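Local coordinates for tubulin-like protein CetZ (PDB 3ZID), which binds GTP and probably hydrolyses it, as a tubulin-like protein involved in the control of archaeal cell shape, at residues F158-M163 with P326-L331; A263-G268 with S318-E323; P244-A249 with E282-D287; L2-L7 with F203-L208; E91-E96 with P122-E127. All blocks are in the same frame, centred on the assembly; numbering follows the deposited sequence.

How the contacts relate
Contacts 1, 2, 4 and 5 are buried, whereas contact 3 is only partly buried and lies farther out. Contacts 4 and 5 belong to the GTPase domain's parallel sheet and its helices: contact 4 sets strand 3-9 on the long helix 186-210, and contact 5 joins two covering helices. Contact 1 ties that domain to the C-terminal helix 326-369. Contact 2 covers strand 315-322, which leads into that same helix, and contact 3 lies in the same region, by the mixed sheet. Chemistry follows place: leucine, isoleucine, valine, alanine and methionine make the deep contacts, a glutamate's CH2 groups share in contact 5, and contact 3 adds a tyrosine, a proline and a bridging water.

Contact 1: residues F158-M163 with P326-L331; sequences FCLREM and PGLVEL
Leu160 meets Leu328 and Leu331, and everything that touches between the two segments passes through a single methyl group. CD1 of Leu160 lies 4.1 Å from CD2 of Leu328. The same CD1 is also 4.1 Å from CD2 of Leu331, so two methyls from successive turns of one helix receive one from the other. Spaced three apart, Leu328 and Leu331 share a face of their helix, and their first torsions differ: CG of Leu331 points away from the backbone N (chi1 169°), while that of Leu328 is folded in next to it. The Leu331 side chain meets Leu160 at about a right angle, and Leu328 meets it more aslant. Branched, flexible leucines suit this spot because their ends must span segments whose CA atoms come no closer than 9.5 Å, from Leu160 to Leu328. Helix 150-165 is the crossover of a beta-alpha-beta unit in the Rossmann-like GTPase domain, connecting parallel strands 136-143 and 172-175. Helix 326-369 is the long C-terminal helix, whose first turns lie against that domain. On the packed side, Leu143 of strand 136-143 touches both Leu160 and Leu328 and completes the apolar patch. GTP-binding Glu148 is near, its side chain about 8 Å from that of Leu331. The outer faces are quite different. Phe158 and Arg161 on one helix, and Pro326 and Val329 on the other, are exposed. Well away from the leucines, Glu162 forms salt bridges with Lys83 and Arg79, and Glu330 forms one with Lys334.

Contact 2: residues A263-G268 with S318-E323; sequences ANVDAG and SVLSLE
Ala263 and Val265 belong to a loop with no regular structure, yet this irregular chain supplies buried apolar side chains to strand 315-322 through two methyl contacts. CB of Ala263 lies 3.7 Å from CD2 of Leu322. Two residues on, CG2 of Val265 sits 3.7 Å from CD1 of Leu320, the loop passing across the strand. Leu320 and Leu322, also two apart, offer their side chains on one face. Small Ala263 lets the loop come close, and the longer Leu322 covers the remaining distance with its tip. At Val265 the CG2 branch does the touching: a chi1 of 174° sends CG1 the other way. An Asx motif lies within the loop, consistent with holding its turn: Asn264 OD1 accepts from Ala267 N at 3.1 Å. That bond is bent, with an N-H...O angle of 136°, and the donor stands well above the amide's carbonyl plane. Gly268 closes the turn with its N on Val265 O and a positive phi (80°), a conformation easily reached without a CB. Strand 315-322 runs antiparallel between strands 232-238 and 270-279 of the mixed sheet. Leu320 also touches Ala273 of strand 270-279 and the loop residues Leu254 and Leu259, while Val319 turns to Phe221 and Val224 of helix 219-225.

Contact 3: residues P244-A249 with E282-D287; sequences PSIRAA and EYLNVD
Ile246 and Pro244 face Tyr283 and Leu284 where two helices of the C-terminal part of this tubulin-like fold begin, beside its mixed sheet. The side chain of Ile246 shows how they meet. Its CB is directed at the 282-287 segment. From there the chain forks, and with chi1 at -60° it is the CG1 arm that goes forward. CG1 rests 3.7 Å from the carbonyl O of Tyr283. The terminal CD1 lies 3.9 Å from that same Tyr283 O. CD1 then reaches a more distant apolar neighbour, CD2 of Leu284, at 4.4 Å. The carbonyl oxygen beside Ile246 is not without a polar partner: a water donates to Tyr283 O at 2.7 Å and, weakly, to Pro244 O. Pro244 contributes a compact apolar ring, whose CB approaches the tyrosine ring obliquely, 3.8 Å from Tyr283 CE1. Tyrosine suits this position because its ring offers apolar carbons to the proline while the residue stays partly exposed. Beneath, Ile246 and Leu284 both touch Ile277 of strand 270-279, which roots the contact on the sheet. Each helix start has its own N-cap. Asn285 OD1 accepts from Glu288 N at the head of helix 286-296, and at helix 246-252 the hydroxyl oxygen OG of Ser245 accepts from Ala248 N along a nearly straight bond, with an angle of 164° at the hydrogen.

Contact 4: residues L2-L7 with F203-L208; sequences LNVLML and FLIEAL
Ile205 is the bump of this contact, and the hollow that takes it lies between Val4 and Met6 on strand 3-9. Its CD1 sits 3.8 Å from SD of Met6, the two side chains reaching toward each other tip to tip. The same CD1 is 4.4 Å from CG1 of Val4, a shallower touch. Ile205 can project so far because CG1 is anti to the carbonyl carbon (chi1 -71°) and CD1 continues the extended chain. Met6, the longer wall of the hollow, adapts to it: its chain runs straight out to the sulfur and bends only at the last torsion (78°). Short Val4, beta-branched and well suited to a strand, forms the low side. A second fit lies one helical turn on, where CD2 of Leu2 rests 4.0 Å from CB of Leu208. There the leucines lie aslant, the methyl of one against the base of the other. Leu2, Val4 and Met6 all face the helix because they are every second residue of an extended chain, and Ile205 and Leu208 are three apart on the helix. Helix 186-210, which carries GTP-binding Asn194, corresponds to the core helix between the two domains of tubulin and FtsZ. On the parallel sheet, Ile205 also touches Phe107 and Leu208 touches Leu105 of strand 105-111, while Phe203 packs on Val276 and Leu317 of the mixed sheet.

Contact 5: residues E91-E96 with P122-E127; sequences EMILEE and PLMIHE
Two neighbouring helices of the tubulin/FtsZ GTPase domain, 79-98 and 117-131, pack together through Ile93 and Leu94 against Met124 and Glu127. Helix 117-131 springs from the glycine-rich loop, equivalent to the tubulin signature motif, in which Gly115, Thr116 and Gly117 bind GTP. Leu94 straddles the base of Glu127: its CD1 lies 3.9 Å from Glu127 CB. The other branch, Leu94 CD2, is 4.0 Å from that CB, and the side chains cross at about a right angle. Glutamate fits a buried place here because its CH2 groups meet the leucine while a bend at chi2 (-56°) turns the carboxylate aside to salt bridges with Arg131 and Lys130. Deeper in, CG2 of Ile93 touches SD of Met124 at 4.1 Å. The flexible thioether of Met124, its chain bent only past the sulfur at chi3, lets SD serve both Ile93 and Leu7. Helix 117-131 also packs on other elements: Met124 SD meets Leu7 CD1 of strand 3-9, Phe120 touches Ile93, and Pro122 and Ile125 pack on Met163 of helix 150-165.

Contact 1: residues F158-M163 with P326-L331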
# COMPACT_ATOMS: atom_id res chain seq x y z
N PHE A 158 -7.23 2.79 -12.42
CA PHE A 158 -8.31 3.67 -11.96
C PHE A 158 -8.35 3.88 -10.45
O PHE A 158 -8.78 4.93 -9.97
CB PHE A 158 -9.65 3.19 -12.47
CG PHE A 158 -9.78 3.29 -13.95
CD1 PHE A 158 -9.80 4.53 -14.57
CD2 PHE A 158 -9.91 2.16 -14.72
CE1 PHE A 158 -9.92 4.64 -15.94
CE2 PHE A 158 -10.04 2.25 -16.09
CZ PHE A 158 -10.05 3.49 -16.70
N CYS A 159 -7.95 2.85 -9.71
CA CYS A 159 -7.91 2.98 -8.25
C CYS A 159 -6.87 4.01 -7.84
O CYS A 159 -7.14 4.88 -7.00
CB CYS A 159 -7.59 1.64 -7.60
SG CYS A 159 -7.45 1.79 -5.80
N LEU A 160 -5.68 3.90 -8.41
CA LEU A 160 -4.60 4.85 -8.08
C LEU A 160 -5.01 6.29 -8.39
O LEU A 160 -4.68 7.23 -7.64
CB LEU A 160 -3.30 4.48 -8.80
CG LEU A 160 -2.58 3.24 -8.24
CD1 LEU A 160 -1.52 2.74 -9.22
CD2 LEU A 160 -1.98 3.56 -6.86
N ARG A 161 -5.74 6.48 -9.50
CA ARG A 161 -6.26 7.79 -9.83
C ARG A 161 -7.20 8.33 -8.76
O ARG A 161 -7.05 9.47 -8.32
CB ARG A 161 -6.97 7.79 -11.19
CG ARG A 161 -6.01 7.76 -12.36
CD ARG A 161 -6.71 7.44 -13.68
NE ARG A 161 -7.62 8.50 -14.11
CZ ARG A 161 -8.13 8.58 -15.33
NH1 ARG A 161 -7.81 7.67 -16.24
NH2 ARG A 161 -8.95 9.57 -15.65
N GLU A 162 -8.15 7.51 -8.32
CA GLU A 162 -9.07 7.95 -7.27
C GLU A 162 -8.39 8.27 -5.94
O GLU A 162 -8.81 9.19 -5.25
CB GLU A 162 -10.17 6.92 -7.03
CG GLU A 162 -11.17 6.83 -8.16
CD GLU A 162 -12.11 5.66 -7.98
OE1 GLU A 162 -12.11 5.05 -6.89
OE2 GLU A 162 -12.87 5.37 -8.92
N MET A 163 -7.34 7.51 -5.60
CA MET A 163 -6.58 7.72 -4.37
C MET A 163 -5.96 9.11 -4.33
O MET A 163 -6.06 9.82 -3.34
CB MET A 163 -5.45 6.68 -4.24
CG MET A 163 -5.85 5.31 -3.69
SD MET A 163 -6.65 5.37 -2.07
CE MET A 163 -6.59 3.65 -1.67
N PRO A 326 8.51 6.20 -12.60
CA PRO A 326 8.42 5.54 -13.91
C PRO A 326 7.80 4.15 -13.84
O PRO A 326 7.16 3.72 -14.79
CB PRO A 326 9.88 5.49 -14.39
CG PRO A 326 10.71 5.69 -13.13
CD PRO A 326 9.89 6.58 -12.26
N GLY A 327 7.97 3.46 -12.71
CA GLY A 327 7.38 2.13 -12.54
C GLY A 327 5.86 2.13 -12.63
O GLY A 327 5.25 1.19 -13.16
N LEU A 328 5.24 3.17 -12.08
CA LEU A 328 3.79 3.35 -12.17
C LEU A 328 3.34 3.68 -13.60
O LEU A 328 2.26 3.27 -14.03
CB LEU A 328 3.32 4.44 -11.20
CG LEU A 328 3.39 4.06 -9.72
CD1 LEU A 328 2.93 5.21 -8.87
CD2 LEU A 328 2.55 2.84 -9.43
N VAL A 329 4.15 4.44 -14.32
CA VAL A 329 3.81 4.75 -15.72
C VAL A 329 3.77 3.46 -16.54
O VAL A 329 2.83 3.23 -17.32
CB VAL A 329 4.78 5.78 -16.32
CG1 VAL A 329 4.49 5.99 -17.82
CG2 VAL A 329 4.66 7.10 -15.56
N GLU A 330 4.75 2.60 -16.31
CA GLU A 330 4.83 1.29 -16.93
C GLU A 330 3.55 0.50 -16.66
O GLU A 330 3.01 -0.15 -17.57
CB GLU A 330 6.06 0.54 -16.39
CG GLU A 330 6.26 -0.89 -16.87
CD GLU A 330 7.37 -1.61 -16.09
OE1 GLU A 330 7.89 -1.04 -15.11
OE2 GLU A 330 7.71 -2.77 -16.45
N LEU A 331 3.06 0.55 -15.42
CA LEU A 331 1.82 -0.13 -15.03
C LEU A 331 0.63 0.42 -15.82
O LEU A 331 -0.23 -0.34 -16.28
CB LEU A 331 1.60 0.02 -13.52
CG LEU A 331 0.24 -0.40 -12.96
CD1 LEU A 331 -0.01 -1.85 -13.30
CD2 LEU A 331 0.24 -0.23 -11.47

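Contact 2: residues A263-G268 with S318-E323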
# COMPACT_ATOMS: atom_id res chain seq x y z
N ALA A 263 11.74 2.27 -5.94
CA ALA A 263 12.19 3.62 -6.30
C ALA A 263 13.72 3.66 -6.37
O ALA A 263 14.41 2.95 -5.64
CB ALA A 263 11.67 4.64 -5.32
N ASN A 264 14.24 4.45 -7.30
CA ASN A 264 15.69 4.59 -7.44
C ASN A 264 16.14 5.90 -6.83
O ASN A 264 16.07 6.95 -7.48
CB ASN A 264 16.11 4.51 -8.91
CG ASN A 264 17.63 4.41 -9.09
OD1 ASN A 264 18.41 4.88 -8.26
ND2 ASN A 264 18.05 3.81 -10.20
N VAL A 265 16.57 5.85 -5.57
CA VAL A 265 17.00 7.03 -4.85
C VAL A 265 18.26 7.67 -5.46
O VAL A 265 18.38 8.90 -5.52
CB VAL A 265 17.23 6.71 -3.33
CG1 VAL A 265 17.82 7.90 -2.61
CG2 VAL A 265 15.93 6.31 -2.68
N ASP A 266 19.19 6.85 -5.93
CA ASP A 266 20.40 7.40 -6.53
C ASP A 266 20.08 8.23 -7.77
O ASP A 266 20.82 9.14 -8.13
CB ASP A 266 21.42 6.30 -6.87
CG ASP A 266 21.97 5.62 -5.63
OD1 ASP A 266 21.90 6.21 -4.53
OD2 ASP A 266 22.48 4.49 -5.77
N ALA A 267 18.96 7.91 -8.43
CA ALA A 267 18.54 8.64 -9.62
C ALA A 267 17.79 9.92 -9.29
O ALA A 267 17.40 10.66 -10.19
CB ALA A 267 17.70 7.75 -10.52
N GLY A 268 17.58 10.18 -8.01
CA GLY A 268 16.87 11.36 -7.57
C GLY A 268 15.34 11.29 -7.65
O GLY A 268 14.67 12.32 -7.70
N SER A 318 13.04 3.97 6.54
CA SER A 318 13.01 5.15 5.71
C SER A 318 11.60 5.37 5.15
O SER A 318 10.94 4.44 4.68
CB SER A 318 14.04 5.02 4.58
OG SER A 318 13.79 3.87 3.79
N VAL A 319 11.13 6.60 5.23
CA VAL A 319 9.85 6.95 4.64
C VAL A 319 10.23 7.85 3.51
O VAL A 319 10.83 8.89 3.72
CB VAL A 319 8.91 7.69 5.63
CG1 VAL A 319 7.55 7.98 4.96
CG2 VAL A 319 8.75 6.86 6.95
N LEU A 320 9.91 7.43 2.29
CA LEU A 320 10.28 8.16 1.09
C LEU A 320 9.05 8.75 0.43
O LEU A 320 7.98 8.16 0.45
CB LEU A 320 10.93 7.24 0.07
CG LEU A 320 12.25 6.59 0.43
CD1 LEU A 320 12.76 5.80 -0.76
CD2 LEU A 320 13.24 7.66 0.85
N SER A 321 9.23 9.95 -0.11
CA SER A 321 8.25 10.60 -0.94
C SER A 321 8.81 10.70 -2.36
O SER A 321 9.96 11.09 -2.54
CB SER A 321 8.00 12.01 -0.38
OG SER A 321 7.19 12.79 -1.23
N LEU A 322 8.00 10.37 -3.38
CA LEU A 322 8.50 10.33 -4.76
C LEU A 322 8.27 11.64 -5.51
O LEU A 322 7.22 12.26 -5.36
CB LEU A 322 7.85 9.18 -5.53
CG LEU A 322 8.12 7.82 -4.89
CD1 LEU A 322 7.51 6.68 -5.71
CD2 LEU A 322 9.64 7.62 -4.66
N GLU A 323 9.26 12.06 -6.30
CA GLU A 323 9.08 13.12 -7.29
C GLU A 323 8.65 12.51 -8.62
O GLU A 323 7.86 13.09 -9.35
CB GLU A 323 10.38 13.90 -7.51
CG GLU A 323 10.86 14.69 -6.30
CD GLU A 323 9.91 15.82 -5.90
OE1 GLU A 323 9.45 16.56 -6.79
OE2 GLU A 323 9.63 15.95 -4.69

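Contact 3: residues P244-A249 with E282-D287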
# COMPACT_ATOMS: atom_id res chain seq x y z
N PRO A 244 27.19 -3.55 12.62
CA PRO A 244 26.19 -2.62 13.15
C PRO A 244 26.31 -1.21 12.55
O PRO A 244 25.67 -0.28 13.03
CB PRO A 244 26.51 -2.58 14.63
CG PRO A 244 28.01 -2.73 14.66
CD PRO A 244 28.35 -3.66 13.52
N SER A 245 27.11 -1.07 11.49
CA SER A 245 27.37 0.22 10.86
C SER A 245 26.08 0.95 10.50
O SER A 245 25.28 0.47 9.67
CB SER A 245 28.20 -0.02 9.60
OG SER A 245 28.25 1.12 8.76
N ILE A 246 25.90 2.14 11.07
CA ILE A 246 24.70 2.94 10.83
C ILE A 246 24.69 3.45 9.39
O ILE A 246 23.65 3.50 8.75
CB ILE A 246 24.60 4.13 11.80
CG1 ILE A 246 24.55 3.64 13.24
CG2 ILE A 246 23.33 4.94 11.52
CD1 ILE A 246 23.26 2.98 13.59
N ARG A 247 25.86 3.82 8.90
CA ARG A 247 26.00 4.25 7.52
C ARG A 247 25.48 3.19 6.57
O ARG A 247 24.70 3.49 5.67
CB ARG A 247 27.48 4.52 7.23
CG ARG A 247 27.81 4.68 5.76
CD ARG A 247 29.29 4.94 5.60
NE ARG A 247 29.64 5.45 4.27
CZ ARG A 247 30.79 6.06 4.00
NH1 ARG A 247 31.69 6.24 4.96
NH2 ARG A 247 31.04 6.50 2.77
N ALA A 248 25.90 1.95 6.78
CA ALA A 248 25.47 0.87 5.93
C ALA A 248 24.00 0.60 6.15
O ALA A 248 23.25 0.35 5.21
CB ALA A 248 26.29 -0.38 6.16
N ALA A 249 23.58 0.64 7.41
CA ALA A 249 22.19 0.44 7.73
C ALA A 249 21.34 1.52 7.04
O ALA A 249 20.33 1.18 6.45
CB ALA A 249 21.96 0.41 9.23
N GLU A 282 24.35 2.23 22.72
CA GLU A 282 25.78 2.16 22.43
C GLU A 282 26.05 2.16 20.92
O GLU A 282 27.13 2.51 20.48
CB GLU A 282 26.46 0.98 23.12
CG GLU A 282 25.94 -0.39 22.72
CD GLU A 282 24.77 -0.85 23.59
OE1 GLU A 282 24.12 0.01 24.25
OE2 GLU A 282 24.51 -2.08 23.59
N TYR A 283 25.07 1.79 20.12
CA TYR A 283 25.24 1.82 18.68
C TYR A 283 24.98 3.18 18.05
O TYR A 283 25.24 3.36 16.87
CB TYR A 283 24.29 0.83 18.03
CG TYR A 283 24.59 -0.60 18.37
CD1 TYR A 283 25.86 -1.13 18.17
CD2 TYR A 283 23.59 -1.43 18.85
CE1 TYR A 283 26.14 -2.45 18.45
CE2 TYR A 283 23.85 -2.76 19.13
CZ TYR A 283 25.13 -3.26 18.93
OH TYR A 283 25.40 -4.58 19.21
N LEU A 284 24.45 4.12 18.83
CA LEU A 284 23.94 5.39 18.27
C LEU A 284 24.87 6.57 18.48
O LEU A 284 24.96 7.15 19.56
CB LEU A 284 22.55 5.72 18.83
CG LEU A 284 21.47 4.64 18.66
CD1 LEU A 284 20.20 5.03 19.40
CD2 LEU A 284 21.17 4.32 17.21
N ASN A 285 25.59 6.91 17.42
CA ASN A 285 26.49 8.04 17.42
C ASN A 285 25.79 9.17 16.66
O ASN A 285 25.70 9.12 15.43
CB ASN A 285 27.79 7.63 16.73
CG ASN A 285 28.85 8.72 16.73
OD1 ASN A 285 28.55 9.92 16.68
ND2 ASN A 285 30.11 8.30 16.76
N VAL A 286 25.27 10.14 17.39
CA VAL A 286 24.50 11.22 16.79
C VAL A 286 25.26 11.99 15.72
O VAL A 286 24.71 12.34 14.68
CB VAL A 286 23.96 12.20 17.86
CG1 VAL A 286 23.03 13.22 17.22
CG2 VAL A 286 23.24 11.43 18.92
N ASP A 287 26.53 12.24 15.97
CA ASP A 287 27.38 12.94 15.03
C ASP A 287 27.53 12.16 13.74
O ASP A 287 27.41 12.73 12.65
CB ASP A 287 28.76 13.15 15.65
CG ASP A 287 29.68 13.97 14.76
OD1 ASP A 287 29.17 14.79 13.97
OD2 ASP A 287 30.91 13.77 14.84
O HOH W 1 26.82 1.73 15.38

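Contact 4: residues L2-L7 with F203-L208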
# COMPACT_ATOMS: atom_id res chain seq x y z
N LEU A 2 -0.86 8.34 20.99
CA LEU A 2 -1.26 8.39 19.60
C LEU A 2 -2.46 7.48 19.41
O LEU A 2 -2.39 6.31 19.76
CB LEU A 2 -0.09 7.95 18.72
CG LEU A 2 -0.19 8.28 17.23
CD1 LEU A 2 -0.48 9.76 17.02
CD2 LEU A 2 1.09 7.86 16.51
N ASN A 3 -3.57 8.01 18.91
CA ASN A 3 -4.70 7.17 18.55
C ASN A 3 -4.61 6.75 17.09
O ASN A 3 -4.74 7.58 16.19
CB ASN A 3 -6.02 7.90 18.78
CG ASN A 3 -6.26 8.21 20.24
OD1 ASN A 3 -6.67 7.34 21.01
ND2 ASN A 3 -5.99 9.45 20.64
N VAL A 4 -4.40 5.46 16.86
CA VAL A 4 -4.18 4.96 15.52
C VAL A 4 -5.30 4.03 15.12
O VAL A 4 -5.68 3.13 15.88
CB VAL A 4 -2.83 4.21 15.41
CG1 VAL A 4 -2.55 3.79 13.95
CG2 VAL A 4 -1.70 5.07 15.95
N LEU A 5 -5.83 4.23 13.93
CA LEU A 5 -6.81 3.31 13.38
C LEU A 5 -6.20 2.63 12.18
O LEU A 5 -5.64 3.30 11.29
CB LEU A 5 -8.08 4.08 12.98
CG LEU A 5 -9.18 3.25 12.30
CD1 LEU A 5 -9.70 2.16 13.23
CD2 LEU A 5 -10.34 4.15 11.84
N MET A 6 -6.27 1.31 12.13
CA MET A 6 -5.84 0.58 10.93
C MET A 6 -7.00 -0.19 10.33
O MET A 6 -7.65 -0.96 11.04
CB MET A 6 -4.67 -0.32 11.22
CG MET A 6 -3.51 0.46 11.85
SD MET A 6 -2.05 -0.54 12.13
CE MET A 6 -1.37 -0.62 10.48
N LEU A 7 -7.27 0.06 9.06
CA LEU A 7 -8.41 -0.54 8.33
C LEU A 7 -7.88 -1.40 7.20
O LEU A 7 -7.27 -0.87 6.26
CB LEU A 7 -9.26 0.57 7.72
CG LEU A 7 -9.81 1.57 8.72
CD1 LEU A 7 -10.57 2.69 8.02
CD2 LEU A 7 -10.70 0.84 9.70
N PHE A 203 6.91 -0.56 12.96
CA PHE A 203 8.10 0.24 13.24
C PHE A 203 7.71 1.73 13.11
O PHE A 203 8.02 2.54 13.98
CB PHE A 203 9.22 -0.16 12.26
CG PHE A 203 10.58 0.44 12.54
CD1 PHE A 203 10.79 1.33 13.58
CD2 PHE A 203 11.67 0.09 11.75
CE1 PHE A 203 12.06 1.87 13.82
CE2 PHE A 203 12.93 0.63 11.98
CZ PHE A 203 13.12 1.53 13.01
N LEU A 204 7.02 2.08 12.04
CA LEU A 204 6.58 3.47 11.83
C LEU A 204 5.74 4.03 12.99
O LEU A 204 5.96 5.13 13.47
CB LEU A 204 5.80 3.59 10.52
CG LEU A 204 5.20 4.96 10.18
CD1 LEU A 204 6.28 6.03 10.12
CD2 LEU A 204 4.40 4.89 8.86
N ILE A 205 4.76 3.24 13.43
CA ILE A 205 3.92 3.62 14.54
C ILE A 205 4.72 3.79 15.83
O ILE A 205 4.59 4.78 16.52
CB ILE A 205 2.81 2.58 14.73
CG1 ILE A 205 1.81 2.66 13.58
CG2 ILE A 205 2.09 2.78 16.06
CD1 ILE A 205 1.03 1.39 13.36
N GLU A 206 5.60 2.82 16.11
CA GLU A 206 6.50 2.90 17.27
C GLU A 206 7.35 4.17 17.26
O GLU A 206 7.42 4.89 18.25
CB GLU A 206 7.39 1.66 17.34
CG GLU A 206 8.19 1.55 18.64
CD GLU A 206 8.79 0.18 18.87
OE1 GLU A 206 9.45 -0.35 17.95
OE2 GLU A 206 8.60 -0.37 19.97
N ALA A 207 7.98 4.45 16.13
CA ALA A 207 8.79 5.64 15.95
C ALA A 207 7.97 6.89 16.22
O ALA A 207 8.39 7.75 17.00
CB ALA A 207 9.37 5.68 14.55
N LEU A 208 6.81 7.00 15.58
CA LEU A 208 5.96 8.17 15.77
C LEU A 208 5.50 8.31 17.22
O LEU A 208 5.37 9.42 17.74
CB LEU A 208 4.74 8.14 14.83
CG LEU A 208 5.03 8.25 13.33
CD1 LEU A 208 3.80 7.96 12.46
CD2 LEU A 208 5.60 9.61 12.98

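Contact 5: residues E91-E96 with P122-E127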
# COMPACT_ATOMS: atom_id res chain seq x y z
N GLU A 91 -23.05 3.76 5.86
CA GLU A 91 -23.34 4.16 7.23
C GLU A 91 -22.92 3.09 8.22
O GLU A 91 -22.39 3.39 9.30
CB GLU A 91 -24.81 4.51 7.38
CG GLU A 91 -25.27 5.63 6.43
CD GLU A 91 -24.76 7.03 6.83
OE1 GLU A 91 -23.87 7.15 7.70
OE2 GLU A 91 -25.26 8.02 6.26
N MET A 92 -23.15 1.84 7.85
CA MET A 92 -22.83 0.71 8.72
C MET A 92 -21.32 0.64 8.94
O MET A 92 -20.84 0.40 10.05
CB MET A 92 -23.35 -0.58 8.09
CG MET A 92 -23.15 -1.81 8.93
SD MET A 92 -21.81 -2.84 8.33
CE MET A 92 -22.45 -3.35 6.74
N ILE A 93 -20.57 0.83 7.86
CA ILE A 93 -19.12 0.82 7.93
C ILE A 93 -18.59 1.98 8.79
O ILE A 93 -17.85 1.77 9.76
CB ILE A 93 -18.53 0.86 6.52
CG1 ILE A 93 -18.74 -0.51 5.87
CG2 ILE A 93 -17.05 1.22 6.56
CD1 ILE A 93 -18.91 -0.46 4.37
N LEU A 94 -19.00 3.20 8.46
CA LEU A 94 -18.60 4.37 9.23
C LEU A 94 -19.00 4.32 10.71
O LEU A 94 -18.27 4.80 11.59
CB LEU A 94 -19.14 5.64 8.58
CG LEU A 94 -18.52 5.98 7.23
CD1 LEU A 94 -19.32 7.07 6.55
CD2 LEU A 94 -17.11 6.43 7.46
N GLU A 95 -20.16 3.73 10.98
CA GLU A 95 -20.63 3.56 12.35
C GLU A 95 -19.64 2.72 13.16
O GLU A 95 -19.29 3.07 14.29
CB GLU A 95 -22.02 2.92 12.36
CG GLU A 95 -22.46 2.43 13.72
CD GLU A 95 -23.90 1.93 13.72
OE1 GLU A 95 -24.54 1.99 12.65
OE2 GLU A 95 -24.38 1.49 14.79
N GLU A 96 -19.18 1.63 12.56
CA GLU A 96 -18.24 0.74 13.22
C GLU A 96 -16.95 1.46 13.59
O GLU A 96 -16.37 1.20 14.64
CB GLU A 96 -17.94 -0.47 12.32
CG GLU A 96 -16.94 -1.45 12.93
CD GLU A 96 -17.32 -1.92 14.32
OE1 GLU A 96 -18.54 -2.08 14.59
OE2 GLU A 96 -16.40 -2.11 15.15
N PRO A 122 -10.91 4.37 -1.54
CA PRO A 122 -10.98 5.81 -1.83
C PRO A 122 -12.27 6.43 -1.33
O PRO A 122 -12.24 7.58 -0.89
CB PRO A 122 -10.92 5.87 -3.35
CG PRO A 122 -10.22 4.59 -3.74
CD PRO A 122 -10.67 3.58 -2.76
N LEU A 123 -13.37 5.68 -1.39
CA LEU A 123 -14.66 6.19 -0.91
C LEU A 123 -14.64 6.40 0.58
O LEU A 123 -15.13 7.42 1.09
CB LEU A 123 -15.81 5.23 -1.26
CG LEU A 123 -16.04 5.03 -2.76
CD1 LEU A 123 -17.25 4.14 -3.13
CD2 LEU A 123 -16.20 6.38 -3.31
N MET A 124 -14.05 5.43 1.28
CA MET A 124 -13.96 5.46 2.73
C MET A 124 -13.05 6.59 3.20
O MET A 124 -13.30 7.23 4.21
CB MET A 124 -13.45 4.12 3.25
CG MET A 124 -13.82 3.82 4.70
SD MET A 124 -13.28 2.17 5.20
CE MET A 124 -13.69 1.25 3.73
N ILE A 125 -11.98 6.83 2.46
CA ILE A 125 -11.05 7.89 2.85
C ILE A 125 -11.76 9.25 2.71
O ILE A 125 -11.63 10.12 3.58
CB ILE A 125 -9.77 7.84 2.00
CG1 ILE A 125 -8.95 6.61 2.39
CG2 ILE A 125 -8.97 9.13 2.14
CD1 ILE A 125 -7.89 6.23 1.37
N HIS A 126 -12.53 9.40 1.64
CA HIS A 126 -13.27 10.64 1.45
C HIS A 126 -14.12 10.95 2.66
O HIS A 126 -14.13 12.06 3.18
CB HIS A 126 -14.18 10.55 0.21
CG HIS A 126 -14.93 11.82 -0.06
ND1 HIS A 126 -14.30 13.01 -0.37
CD2 HIS A 126 -16.25 12.10 0.01
CE1 HIS A 126 -15.21 13.96 -0.52
NE2 HIS A 126 -16.40 13.43 -0.30
N GLU A 127 -14.86 9.95 3.11
CA GLU A 127 -15.75 10.12 4.24
C GLU A 127 -14.98 10.36 5.54
O GLU A 127 -15.36 11.19 6.36
CB GLU A 127 -16.68 8.92 4.36
CG GLU A 127 -17.69 8.83 3.23
CD GLU A 127 -18.52 10.11 3.12
OE1 GLU A 127 -18.96 10.64 4.18
OE2 GLU A 127 -18.73 10.59 1.99